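Local coordinates for protein aminoglycoside phosphotransferase (Streptomyces rimosus, PDB 6FUC) that probably transfers a phosphate group from ATP to the 3''-hydroxyl of streptomycin, a kinase-like reaction that confers resistance to this antibiotic, at residues R57-W62 and G211-A216. Sequence-based numbering, arbitrary orientation.
Sequences RDRVSW and GRLGRA
R59, on the last turns of helix 50-63, faces L213, just ahead of strand 214-216, with their CA atoms 6.4 Å apart. The R59 side chain leaves the helix with CG anti to its own carbonyl carbon (chi1 -77°) and runs extended to NE, sliding past L213 in the opposite direction; R59 CD lies 4.0 Å from L213 CB. R59 NE donates to L213 O at 2.8 Å, on a lone pair in the carbonyl plane, although the bond is bent (143° at the hydrogen) and the oxygen is tilted 23° from the guanidinium plane. Water 1 accepts from R59 NH2 at 2.9 Å and can donate to L213 O, while R59 NH1 turns back to A55 O. Beside this polar grip, L213 CD2 approaches W62 CZ3 at 4.0 Å, the two side chains crossing at about a right angle, and F127 touches both R59 and L213. The contact thus joins helix 50-63, probably the alphaC helix of the N-lobe in this protein-kinase-like fold, to the C-lobe segment leading into strand 214-216. It illustrates a general point: main-chain oxygens, here L213 O and A55 O, can orient a charged side chain, and the guanidinium would probably polarise the L213 carbonyl.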
# COMPACT_ATOMS: atom_id res chain seq x y z
N ARG A 57 4.80 -1.76 12.19
CA ARG A 57 5.78 -1.03 12.96
C ARG A 57 7.18 -1.37 12.50
O ARG A 57 8.03 -0.51 12.29
CB ARG A 57 5.58 -1.34 14.46
CG ARG A 57 6.60 -0.66 15.33
CD ARG A 57 6.71 -1.27 16.71
NE ARG A 57 7.33 -2.58 16.59
CZ ARG A 57 7.54 -3.38 17.58
NH1 ARG A 57 6.94 -3.12 18.73
NH2 ARG A 57 8.18 -4.53 17.35
N ASP A 58 7.44 -2.69 12.45
CA ASP A 58 8.77 -3.15 12.10
C ASP A 58 9.20 -2.73 10.69
O ASP A 58 10.37 -2.40 10.45
CB ASP A 58 8.85 -4.67 12.27
CG ASP A 58 8.69 -5.15 13.69
OD1 ASP A 58 8.85 -4.34 14.66
OD2 ASP A 58 8.44 -6.37 13.86
N ARG A 59 8.25 -2.75 9.76
CA ARG A 59 8.52 -2.30 8.38
C ARG A 59 8.87 -0.82 8.34
O ARG A 59 9.82 -0.41 7.67
CB ARG A 59 7.33 -2.62 7.53
CG ARG A 59 7.29 -4.11 7.16
CD ARG A 59 5.90 -4.56 6.75
NE ARG A 59 5.89 -5.88 6.13
CZ ARG A 59 5.92 -6.98 6.85
NH1 ARG A 59 5.98 -6.97 8.18
NH2 ARG A 59 6.01 -8.16 6.22
N VAL A 60 8.11 0.01 9.07
CA VAL A 60 8.38 1.45 9.05
C VAL A 60 9.76 1.71 9.66
O VAL A 60 10.58 2.46 9.12
CB VAL A 60 7.29 2.21 9.85
CG1 VAL A 60 7.63 3.68 9.98
CG2 VAL A 60 5.90 2.02 9.23
N SER A 61 10.00 1.08 10.86
CA SER A 61 11.28 1.30 11.48
C SER A 61 12.45 0.81 10.65
O SER A 61 13.49 1.46 10.56
CB SER A 61 11.25 0.65 12.84
OG SER A 61 12.37 0.61 13.39
N TRP A 62 12.32 -0.36 10.03
CA TRP A 62 13.39 -0.85 9.17
C TRP A 62 13.61 0.08 7.98
O TRP A 62 14.77 0.39 7.63
CB TRP A 62 13.12 -2.28 8.72
CG TRP A 62 14.15 -2.82 7.82
CD1 TRP A 62 15.37 -3.32 8.15
CD2 TRP A 62 14.11 -2.87 6.37
NE1 TRP A 62 16.06 -3.70 7.04
CE2 TRP A 62 15.30 -3.46 5.93
CE3 TRP A 62 13.14 -2.52 5.43
CZ2 TRP A 62 15.54 -3.70 4.58
CZ3 TRP A 62 13.40 -2.74 4.08
CH2 TRP A 62 14.59 -3.31 3.70
N GLY A 211 2.51 -1.35 5.66
CA GLY A 211 2.26 -2.58 6.35
C GLY A 211 2.43 -3.86 5.57
O GLY A 211 2.53 -4.93 6.17
N ARG A 212 2.50 -3.78 4.23
CA ARG A 212 2.75 -4.93 3.35
C ARG A 212 4.12 -4.90 2.72
O ARG A 212 4.37 -5.70 1.81
CB ARG A 212 1.63 -5.07 2.32
CG ARG A 212 0.35 -5.50 2.93
CD ARG A 212 -0.75 -5.64 1.86
NE ARG A 212 -1.92 -6.25 2.43
CZ ARG A 212 -2.84 -6.89 1.69
NH1 ARG A 212 -2.74 -6.92 0.39
NH2 ARG A 212 -3.86 -7.47 2.30
N LEU A 213 5.01 -4.04 3.14
CA LEU A 213 6.35 -3.94 2.54
C LEU A 213 7.02 -5.31 2.56
O LEU A 213 6.95 -6.06 3.54
CB LEU A 213 7.14 -2.93 3.34
CG LEU A 213 8.58 -2.73 2.92
CD1 LEU A 213 9.02 -1.29 2.79
CD2 LEU A 213 9.51 -3.60 3.53
N GLY A 214 7.72 -5.64 1.47
CA GLY A 214 8.50 -6.86 1.46
C GLY A 214 8.79 -7.33 0.09
O GLY A 214 8.26 -6.80 -0.91
N ARG A 215 9.58 -8.41 -0.02
CA ARG A 215 9.88 -9.02 -1.29
C ARG A 215 8.60 -9.39 -2.03
O ARG A 215 7.70 -10.01 -1.46
CB ARG A 215 10.64 -10.33 -1.09
CG ARG A 215 12.09 -10.15 -0.70
CD ARG A 215 12.89 -11.41 -0.88
NE ARG A 215 12.59 -12.49 0.03
CZ ARG A 215 13.16 -12.63 1.22
NH1 ARG A 215 13.99 -11.69 1.65
NH2 ARG A 215 12.91 -13.67 1.98
N ALA A 216 8.59 -9.13 -3.35
CA ALA A 216 7.58 -9.57 -4.25
C ALA A 216 8.00 -9.23 -5.67
O ALA A 216 8.99 -8.53 -5.90
CB ALA A 216 6.21 -8.95 -3.93
O HOH W 1 4.49 -8.18 3.80